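Local atomic coordinates of sucrose 6(F)-phosphate phosphorylase (Thermoanaerobacterium thermosaccharolyticum DSM 571, PDB entry 6S9V), a protein that belongs to the alpha-amylase family of enzymes, pairing an eight-stranded parallel barrel with a C-terminal antiparallel sheet. Residues 294-299 against 454-459; 378-383 against 475-480; 441-446 against 486-491. All coordinates share one frame; numbering follows the deposited sequence.

Contact 1 of 3, residues 294-299 against 454-459; sequences YLKNRP and FFIEDC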
loop_
_atom_site.group_PDB
_atom_site.type_symbol
_atom_site.label_atom_id
_atom_site.label_comp_id
_atom_site.label_asym_id
_atom_site.label_seq_id
_atom_site.Cartn_x
_atom_site.Cartn_y
_atom_site.Cartn_z
ATOM N N TYR A 294 11.084 -5.474 16.980
ATOM C CA TYR A 294 10.856 -4.629 15.811
ATOM C C TYR A 294 10.689 -3.163 16.206
ATOM O O TYR A 294 11.259 -2.266 15.570
ATOM C CB TYR A 294 9.632 -5.133 15.034
ATOM C CG TYR A 294 9.348 -4.337 13.780
ATOM C CD1 TYR A 294 10.375 -4.029 12.897
ATOM C CD2 TYR A 294 8.063 -3.904 13.472
ATOM C CE1 TYR A 294 10.139 -3.304 11.754
ATOM C CE2 TYR A 294 7.812 -3.176 12.315
ATOM C CZ TYR A 294 8.862 -2.880 11.464
ATOM O OH TYR A 294 8.656 -2.154 10.317
ATOM N N LEU A 295 9.897 -2.897 17.251
ATOM C CA LEU A 295 9.656 -1.523 17.671
ATOM C C LEU A 295 10.947 -0.816 18.061
ATOM O O LEU A 295 11.070 0.397 17.856
ATOM C CB LEU A 295 8.672 -1.492 18.836
ATOM C CG LEU A 295 7.235 -1.878 18.504
ATOM C CD1 LEU A 295 6.381 -1.843 19.772
ATOM C CD2 LEU A 295 6.652 -0.958 17.454
ATOM N N LYS A 296 11.912 -1.557 18.608
ATOM C CA LYS A 296 13.189 -1.002 19.039
ATOM C C LYS A 296 14.178 -0.827 17.893
ATOM O O LYS A 296 15.202 -0.168 18.080
ATOM C CB LYS A 296 13.817 -1.913 20.105
ATOM C CG LYS A 296 13.030 -2.000 21.412
ATOM C CD LYS A 296 13.643 -3.017 22.389
ATOM C CE LYS A 296 12.830 -3.119 23.682
ATOM N NZ LYS A 296 13.413 -4.098 24.653
ATOM N N ASN A 297 13.887 -1.381 16.713
ATOM C CA ASN A 297 14.833 -1.409 15.606
ATOM C C ASN A 297 14.093 -1.185 14.287
ATOM O O ASN A 297 14.046 -2.043 13.409
ATOM C CB ASN A 297 15.584 -2.739 15.554
ATOM C CG ASN A 297 16.408 -2.998 16.794
ATOM O OD1 ASN A 297 17.528 -2.508 16.916
ATOM N ND2 ASN A 297 15.857 -3.769 17.726
ATOM N N ARG A 298 13.499 -0.003 14.140
ATOM C CA ARG A 298 12.764 0.322 12.923
ATOM C C ARG A 298 12.744 1.829 12.765
ATOM O O ARG A 298 12.731 2.550 13.767
ATOM C CB ARG A 298 11.327 -0.228 12.969
ATOM C CG ARG A 298 10.386 0.534 13.889
ATOM C CD ARG A 298 9.018 -0.125 13.979
ATOM N NE ARG A 298 8.065 0.343 12.970
ATOM C CZ ARG A 298 7.417 1.503 13.028
ATOM N NH1 ARG A 298 7.649 2.343 14.029
ATOM N NH2 ARG A 298 6.555 1.836 12.073
ATOM N N PRO A 299 12.746 2.337 11.537
ATOM C CA PRO A 299 12.542 3.780 11.353
ATOM C C PRO A 299 11.109 4.142 11.709
ATOM O O PRO A 299 10.185 3.336 11.569
ATOM C CB PRO A 299 12.833 4.001 9.866
ATOM C CG PRO A 299 12.611 2.660 9.221
ATOM C CD PRO A 299 12.939 1.620 10.263
ATOM N N PHE A 454 7.578 8.730 22.515
ATOM C CA PHE A 454 7.167 7.331 22.557
ATOM C C PHE A 454 8.117 6.539 23.445
ATOM O O PHE A 454 9.339 6.679 23.331
ATOM C CB PHE A 454 7.156 6.751 21.143
ATOM C CG PHE A 454 6.875 5.268 21.074
ATOM C CD1 PHE A 454 5.664 4.754 21.479
ATOM C CD2 PHE A 454 7.831 4.398 20.563
ATOM C CE1 PHE A 454 5.410 3.391 21.392
ATOM C CE2 PHE A 454 7.584 3.038 20.469
ATOM C CZ PHE A 454 6.370 2.537 20.881
ATOM N N PHE A 455 7.552 5.709 24.322
ATOM C CA PHE A 455 8.324 4.876 25.238
ATOM C C PHE A 455 7.806 3.440 25.202
ATOM O O PHE A 455 6.607 3.205 25.374
ATOM C CB PHE A 455 8.258 5.432 26.667
ATOM C CG PHE A 455 8.802 6.831 26.790
ATOM C CD1 PHE A 455 10.163 7.057 26.862
ATOM C CD2 PHE A 455 7.945 7.918 26.808
ATOM C CE1 PHE A 455 10.662 8.346 26.963
ATOM C CE2 PHE A 455 8.434 9.204 26.911
ATOM C CZ PHE A 455 9.795 9.418 26.982
ATOM N N ILE A 456 8.713 2.497 24.987
ATOM C CA ILE A 456 8.418 1.070 25.079
ATOM C C ILE A 456 8.688 0.643 26.518
ATOM O O ILE A 456 9.809 0.791 27.018
ATOM C CB ILE A 456 9.272 0.250 24.098
ATOM C CG1 ILE A 456 9.040 0.688 22.647
ATOM C CG2 ILE A 456 8.974 -1.247 24.250
ATOM C CD1 ILE A 456 10.059 0.129 21.678
ATOM N N GLU A 457 7.662 0.139 27.195
ATOM C CA GLU A 457 7.733 -0.105 28.628
ATOM C C GLU A 457 8.003 -1.580 28.878
ATOM O O GLU A 457 7.514 -2.447 28.145
ATOM C CB GLU A 457 6.435 0.289 29.344
ATOM C CG GLU A 457 5.981 1.726 29.124
ATOM C CD GLU A 457 6.769 2.737 29.939
ATOM O OE1 GLU A 457 7.841 2.385 30.485
ATOM O OE2 GLU A 457 6.303 3.894 30.035
ATOM N N ASP A 458 8.795 -1.850 29.908
ATOM C CA ASP A 458 9.063 -3.216 30.319
ATOM C C ASP A 458 7.768 -3.885 30.748
ATOM O O ASP A 458 6.874 -3.250 31.315
ATOM C CB ASP A 458 10.051 -3.237 31.482
ATOM C CG ASP A 458 10.430 -4.646 31.890
ATOM O OD1 ASP A 458 10.347 -5.553 31.036
ATOM O OD2 ASP A 458 10.759 -4.852 33.074
ATOM N N CYS A 459 7.669 -5.183 30.470
ATOM C CA CYS A 459 6.479 -5.946 30.820
ATOM C C CYS A 459 6.774 -7.417 30.567
ATOM O O CYS A 459 7.822 -7.771 30.025
ATOM C CB CYS A 459 5.265 -5.489 30.007
ATOM S SG CYS A 459 5.474 -5.678 28.226
#

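Contact 2 of 3, residues 378-383 against 475-480; sequences ARAIQF and CSLFID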
loop_
_atom_site.group_PDB
_atom_site.type_symbol
_atom_site.label_atom_id
_atom_site.label_comp_id
_atom_site.label_asym_id
_atom_site.label_seq_id
_atom_site.Cartn_x
_atom_site.Cartn_y
_atom_site.Cartn_z
ATOM N N ALA A 378 -5.025 -5.577 18.010
ATOM C CA ALA A 378 -4.180 -5.369 16.839
ATOM C C ALA A 378 -4.160 -3.907 16.408
ATOM O O ALA A 378 -3.093 -3.346 16.111
ATOM C CB ALA A 378 -4.672 -6.251 15.692
ATOM N N ARG A 379 -5.336 -3.282 16.325
ATOM C CA ARG A 379 -5.404 -1.881 15.921
ATOM C C ARG A 379 -4.788 -0.972 16.979
ATOM O O ARG A 379 -4.164 0.040 16.644
ATOM C CB ARG A 379 -6.861 -1.482 15.654
ATOM C CG ARG A 379 -7.455 -2.127 14.397
ATOM C CD ARG A 379 -6.913 -1.492 13.121
ATOM N NE ARG A 379 -7.542 -2.089 11.947
ATOM C CZ ARG A 379 -7.081 -2.007 10.705
ATOM N NH1 ARG A 379 -5.966 -1.334 10.436
ATOM N NH2 ARG A 379 -7.738 -2.614 9.726
ATOM N N ALA A 380 -4.970 -1.297 18.264
ATOM C CA ALA A 380 -4.325 -0.507 19.310
ATOM C C ALA A 380 -2.807 -0.552 19.163
ATOM O O ALA A 380 -2.129 0.486 19.225
ATOM C CB ALA A 380 -4.744 -1.011 20.694
ATOM N N ILE A 381 -2.254 -1.749 18.961
ATOM C CA ILE A 381 -0.823 -1.881 18.709
ATOM C C ILE A 381 -0.425 -1.024 17.516
ATOM O O ILE A 381 0.555 -0.272 17.563
ATOM C CB ILE A 381 -0.441 -3.352 18.484
ATOM C CG1 ILE A 381 -0.647 -4.178 19.754
ATOM C CG2 ILE A 381 1.011 -3.435 18.001
ATOM C CD1 ILE A 381 -0.642 -5.684 19.491
ATOM N N GLN A 382 -1.177 -1.137 16.418
ATOM C CA GLN A 382 -0.873 -0.346 15.231
ATOM C C GLN A 382 -0.859 1.142 15.553
ATOM O O GLN A 382 0.075 1.864 15.183
ATOM C CB GLN A 382 -1.897 -0.630 14.128
ATOM C CG GLN A 382 -1.554 0.069 12.816
ATOM C CD GLN A 382 -2.750 0.300 11.917
ATOM O OE1 GLN A 382 -3.814 -0.288 12.099
ATOM N NE2 GLN A 382 -2.564 1.156 10.921
ATOM N N PHE A 383 -1.894 1.620 16.249
ATOM C CA PHE A 383 -2.028 3.051 16.490
ATOM C C PHE A 383 -1.004 3.564 17.498
ATOM O O PHE A 383 -0.657 4.751 17.473
ATOM C CB PHE A 383 -3.441 3.375 16.975
ATOM C CG PHE A 383 -4.531 3.089 15.962
ATOM C CD1 PHE A 383 -4.230 2.821 14.635
ATOM C CD2 PHE A 383 -5.860 3.084 16.352
ATOM C CE1 PHE A 383 -5.233 2.552 13.720
ATOM C CE2 PHE A 383 -6.871 2.825 15.439
ATOM C CZ PHE A 383 -6.560 2.555 14.124
ATOM N N CYS A 475 -0.699 8.777 27.531
ATOM C CA CYS A 475 -1.566 7.614 27.379
ATOM C C CYS A 475 -0.717 6.356 27.298
ATOM O O CYS A 475 0.283 6.318 26.573
ATOM C CB CYS A 475 -2.475 7.732 26.144
ATOM S SG CYS A 475 -1.685 8.000 24.549
ATOM N N SER A 476 -1.110 5.336 28.062
ATOM C CA SER A 476 -0.355 4.095 28.196
ATOM C C SER A 476 -1.259 2.937 27.799
ATOM O O SER A 476 -2.273 2.683 28.457
ATOM C CB SER A 476 0.161 3.913 29.622
ATOM O OG SER A 476 0.997 4.995 29.981
ATOM N N LEU A 477 -0.896 2.266 26.716
ATOM C CA LEU A 477 -1.591 1.068 26.273
ATOM C C LEU A 477 -1.149 -0.114 27.116
ATOM O O LEU A 477 0.048 -0.318 27.335
ATOM C CB LEU A 477 -1.279 0.809 24.799
ATOM C CG LEU A 477 -1.746 -0.524 24.203
ATOM C CD1 LEU A 477 -3.269 -0.569 24.139
ATOM C CD2 LEU A 477 -1.127 -0.751 22.825
ATOM N N PHE A 478 -2.112 -0.892 27.594
ATOM C CA PHE A 478 -1.812 -2.173 28.210
ATOM C C PHE A 478 -2.673 -3.234 27.546
ATOM O O PHE A 478 -3.898 -3.090 27.494
ATOM C CB PHE A 478 -2.065 -2.167 29.715
ATOM C CG PHE A 478 -1.768 -3.482 30.367
ATOM C CD1 PHE A 478 -2.741 -4.465 30.461
ATOM C CD2 PHE A 478 -0.502 -3.753 30.849
ATOM C CE1 PHE A 478 -2.459 -5.677 31.040
ATOM C CE2 PHE A 478 -0.221 -4.976 31.440
ATOM C CZ PHE A 478 -1.197 -5.934 31.526
ATOM N N ILE A 479 -2.035 -4.293 27.051
ATOM C CA ILE A 479 -2.734 -5.449 26.498
ATOM C C ILE A 479 -2.304 -6.687 27.272
ATOM O O ILE A 479 -1.105 -6.952 27.420
ATOM C CB ILE A 479 -2.459 -5.646 24.995
ATOM C CG1 ILE A 479 -2.959 -4.457 24.176
ATOM C CG2 ILE A 479 -3.139 -6.950 24.502
ATOM C CD1 ILE A 479 -2.444 -4.426 22.737
ATOM N N ASP A 480 -3.283 -7.426 27.781
ATOM C CA ASP A 480 -3.072 -8.769 28.315
ATOM C C ASP A 480 -3.282 -9.739 27.158
ATOM O O ASP A 480 -4.417 -9.944 26.716
ATOM C CB ASP A 480 -4.035 -9.041 29.467
ATOM C CG ASP A 480 -3.838 -10.411 30.095
ATOM O OD1 ASP A 480 -3.076 -11.234 29.541
ATOM O OD2 ASP A 480 -4.442 -10.653 31.164
#

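Contact 3 of 3, residues 441-446 against 486-491; sequences IRFRNE and TTIDYI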
loop_
_atom_site.group_PDB
_atom_site.type_symbol
_atom_site.label_atom_id
_atom_site.label_comp_id
_atom_site.label_asym_id
_atom_site.label_seq_id
_atom_site.Cartn_x
_atom_site.Cartn_y
_atom_site.Cartn_z
ATOM N N ILE A 441 -10.172 4.818 16.990
ATOM C CA ILE A 441 -9.616 5.705 15.972
ATOM C C ILE A 441 -9.705 7.153 16.429
ATOM O O ILE A 441 -8.728 7.915 16.349
ATOM C CB ILE A 441 -10.330 5.492 14.625
ATOM C CG1 ILE A 441 -9.918 4.156 14.007
ATOM C CG2 ILE A 441 -10.009 6.632 13.687
ATOM C CD1 ILE A 441 -10.782 3.739 12.817
ATOM N N ARG A 442 -10.884 7.567 16.896
ATOM C CA ARG A 442 -11.041 8.954 17.314
ATOM C C ARG A 442 -10.154 9.282 18.509
ATOM O O ARG A 442 -9.640 10.405 18.608
ATOM C CB ARG A 442 -12.508 9.273 17.603
ATOM C CG ARG A 442 -13.354 9.252 16.327
ATOM C CD ARG A 442 -14.497 10.253 16.401
ATOM N NE ARG A 442 -15.615 9.791 17.195
ATOM C CZ ARG A 442 -16.606 10.564 17.627
ATOM N NH1 ARG A 442 -16.636 11.869 17.353
ATOM N NH2 ARG A 442 -17.576 10.016 18.340
ATOM N N PHE A 443 -9.951 8.328 19.420
ATOM C CA PHE A 443 -8.982 8.559 20.484
ATOM C C PHE A 443 -7.592 8.813 19.911
ATOM O O PHE A 443 -6.891 9.741 20.339
ATOM C CB PHE A 443 -8.930 7.383 21.456
ATOM C CG PHE A 443 -8.000 7.622 22.619
ATOM C CD1 PHE A 443 -8.421 8.359 23.715
ATOM C CD2 PHE A 443 -6.701 7.142 22.596
ATOM C CE1 PHE A 443 -7.559 8.609 24.787
ATOM C CE2 PHE A 443 -5.840 7.373 23.667
ATOM C CZ PHE A 443 -6.274 8.105 24.760
ATOM N N ARG A 444 -7.185 8.008 18.923
ATOM C CA ARG A 444 -5.878 8.186 18.291
ATOM C C ARG A 444 -5.775 9.519 17.550
ATOM O O ARG A 444 -4.670 10.067 17.407
ATOM C CB ARG A 444 -5.613 7.005 17.352
ATOM C CG ARG A 444 -4.344 7.085 16.540
ATOM C CD ARG A 444 -3.095 7.225 17.392
ATOM N NE ARG A 444 -1.902 7.192 16.546
ATOM C CZ ARG A 444 -1.520 8.192 15.756
ATOM N NH1 ARG A 444 -2.231 9.307 15.713
ATOM N NH2 ARG A 444 -0.433 8.076 15.004
ATOM N N ASN A 445 -6.898 10.050 17.058
ATOM C CA ASN A 445 -6.884 11.350 16.394
ATOM C C ASN A 445 -6.958 12.513 17.370
ATOM O O ASN A 445 -6.485 13.610 17.052
ATOM C CB ASN A 445 -8.051 11.481 15.417
ATOM C CG ASN A 445 -7.890 10.598 14.210
ATOM O OD1 ASN A 445 -6.783 10.147 13.905
ATOM N ND2 ASN A 445 -8.997 10.342 13.507
ATOM N N GLU A 446 -7.570 12.314 18.536
ATOM C CA GLU A 446 -7.865 13.421 19.433
ATOM C C GLU A 446 -6.836 13.585 20.540
ATOM O O GLU A 446 -6.541 14.716 20.937
ATOM C CB GLU A 446 -9.243 13.239 20.091
ATOM C CG GLU A 446 -10.445 13.320 19.157
ATOM C CD GLU A 446 -11.735 12.841 19.824
ATOM O OE1 GLU A 446 -11.656 12.311 20.950
ATOM O OE2 GLU A 446 -12.828 13.002 19.232
ATOM N N THR A 486 -7.686 -4.940 26.323
ATOM C CA THR A 486 -6.904 -3.793 25.880
ATOM C C THR A 486 -7.391 -2.573 26.642
ATOM O O THR A 486 -8.566 -2.201 26.534
ATOM C CB THR A 486 -7.053 -3.587 24.369
ATOM O OG1 THR A 486 -6.582 -4.751 23.678
ATOM C CG2 THR A 486 -6.271 -2.378 23.909
ATOM N N THR A 487 -6.498 -1.963 27.417
ATOM C CA THR A 487 -6.828 -0.798 28.219
ATOM C C THR A 487 -5.853 0.323 27.891
ATOM O O THR A 487 -4.658 0.079 27.688
ATOM C CB THR A 487 -6.767 -1.121 29.720
ATOM O OG1 THR A 487 -7.651 -2.213 30.018
ATOM C CG2 THR A 487 -7.177 0.088 30.538
ATOM N N ILE A 488 -6.361 1.545 27.873
ATOM C CA ILE A 488 -5.540 2.740 27.694
ATOM C C ILE A 488 -5.743 3.615 28.922
ATOM O O ILE A 488 -6.852 4.113 29.166
ATOM C CB ILE A 488 -5.886 3.495 26.406
ATOM C CG1 ILE A 488 -5.577 2.631 25.184
ATOM C CG2 ILE A 488 -5.113 4.816 26.355
ATOM C CD1 ILE A 488 -5.996 3.255 23.868
ATOM N N ASP A 489 -4.681 3.787 29.706
ATOM C CA ASP A 489 -4.679 4.703 30.837
ATOM C C ASP A 489 -4.184 6.054 30.337
ATOM O O ASP A 489 -3.095 6.134 29.761
ATOM C CB ASP A 489 -3.770 4.201 31.956
ATOM C CG ASP A 489 -4.343 3.001 32.687
ATOM O OD1 ASP A 489 -5.576 2.832 32.694
ATOM O OD2 ASP A 489 -3.551 2.233 33.267
ATOM N N TYR A 490 -4.975 7.103 30.537
ATOM C CA TYR A 490 -4.613 8.409 30.002
ATOM C C TYR A 490 -5.009 9.499 30.984
ATOM O O TYR A 490 -5.769 9.276 31.928
ATOM C CB TYR A 490 -5.261 8.649 28.631
ATOM C CG TYR A 490 -6.754 8.872 28.681
ATOM C CD1 TYR A 490 -7.636 7.801 28.679
ATOM C CD2 TYR A 490 -7.280 10.156 28.726
ATOM C CE1 TYR A 490 -9.003 8.001 28.721
ATOM C CE2 TYR A 490 -8.645 10.370 28.773
ATOM C CZ TYR A 490 -9.503 9.286 28.769
ATOM O OH TYR A 490 -10.857 9.486 28.819
ATOM N N ILE A 491 -4.468 10.694 30.746
ATOM C CA ILE A 491 -4.701 11.861 31.592
ATOM C C ILE A 491 -5.776 12.708 30.922
ATOM O O ILE A 491 -5.602 13.155 29.782
ATOM C CB ILE A 491 -3.414 12.676 31.797
ATOM C CG1 ILE A 491 -2.298 11.812 32.390
ATOM C CG2 ILE A 491 -3.700 13.892 32.670
ATOM C CD1 ILE A 491 -2.627 11.182 33.723
#

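Contact 1 of 3, residues 294-299 against 454-459
Ile456 reaches Leu295 and Lys296 through its longer branch: CG1 stands opposite the carbonyl carbon (chi1 -59°), and a stretched second torsion of 168° carries CD1 out toward the helix. There CD1 meets Leu295 CB at 3.6 Å and Lys296 CG at 3.7 Å, so that one methyl sits against two consecutive residues near their backbone ends. The Leu295 side chain also packs on Leu466 of strand 463-470, so this buried leucine touches two strands of the same sheet. Lys296 suits the solvent-facing border: its straight methylene chain crosses the Ile456 side chain obliquely and offers carbon at CG, while the charged end lies beyond the apolar contact. Helix 289-295, on the barrel, is thereby set against strand 453-456, one of the two edge strands of the C-terminal antiparallel sheet, at a closest CA-to-CA distance of 7.9 Å between Leu295 and Ile456. Tyr292 of the same helix adds to the joint, packing on Ile456 and hydrogen bonding through OH to Glu457 O. Between the two segments there is no hydrogen bond or salt bridge, so their direct attraction is dispersion and the burial of carbon, with little directional restraint.

Contact 2 of 3, residues 378-383 against 475-480
No flat group enters the seam where Ala380 and Ile381 meet Leu477 and Ile479; those of helix 378-383 serve its other surfaces. The guanidinium of Arg379 has the Gln382 amide at its edge, NH1 donating to OE1 at 2.9 Å with an N-H...O angle of 154°, and the donor is tilted 22° from the amide's carbonyl plane. One face of the Phe383 ring carries Arg379 O, displaced toward the rim. Arg379 also forms a salt bridge with Asp307, and Phe383 packs on helix 432-446, so these groups tie the helix to its neighbours in the barrel domain.

Toward the strand the residues are aliphatic. The segment axes approach to 9.8 Å and run roughly antiparallel, at 146°. Ala380 suits the place nearest the sheet because its CB is small enough to let Leu477 CD1 come up at 3.8 Å, while CD2 of the same leucine lies by the Ala380 carbonyl. At the next helix residue, Ile381, and two places along the strand, at Ile479, the side chains cross at about a right angle. Extended beyond CG1, Ile479 presses CD1 on Ile381 CG1 at 3.5 Å, a tight carbon contact. All four touching residues are buried, and no hydrogen bond links the segments; shape fit and removal of carbon from water hold this helix-on-sheet interface.

Contact 3 of 3, residues 441-446 against 486-491
Helix 441-446 and strand 486-491 come closest at Phe443 and Ile488, whose CA atoms are 9.9 Å apart, so a long side chain must bridge the gap. The arrangement is a helix of the alpha-amylase barrel domain packed against the C-terminal antiparallel sheet, and a phenylalanine suits the task: it is long, flat and able to meet two strand residues at once. With CG trans to the backbone N (chi1 -176°), the Phe443 ring is thrust toward the strand and its far rim reaches both Ile488 and Tyr490, residues two apart whose side chains lean to the helix.

Ile488 offers both of its branches. Its CG2 lies 3.8 Å from Phe443 CE2 and equally near CZ, with CD1 a little farther along the ring, and the two side chains slide past each other in opposite directions. Tyr490 takes the rarer first torsion (chi1 71°), which places its CG between the backbone N and the carbonyl carbon and turns one ring face to the Phe443 edge. Tyr447, just beyond the helical segment, extends the aromatic group: its ring is nearly parallel to that of Phe443 and edge-to-face with that of Tyr490, and its OH hydrogen bonds to Ile491 O. Phe443 and Tyr490 form an edge-to-face pair with ring centroids 5.3 Å apart and planes at 63°, Phe443 CE1 standing 3.9 Å above the centre of the Tyr490 face.

Overall arrangement
The three contacts lie on one side of the chain's centre and join barrel-domain helices to a single antiparallel sheet. Contact 1 uses the edge strand 453-456, whereas contacts 2 and 3 use the adjacent strands 473-480 and 485-491. Contacts 2 and 3 touch, with centres about 9 Å apart: Phe478 N to Thr487 O and Ser476 N to Asp489 O, each 2.7 Å, are probable hydrogen bonds, and Phe383 CE2 packs on Ile441 CG1 at 3.6 Å between the helices. Contact 1 stands apart, its centre about 13 Å from that of contact 2 and about 18 Å from that of contact 3. Together they place three of the five strands against barrel-domain helices.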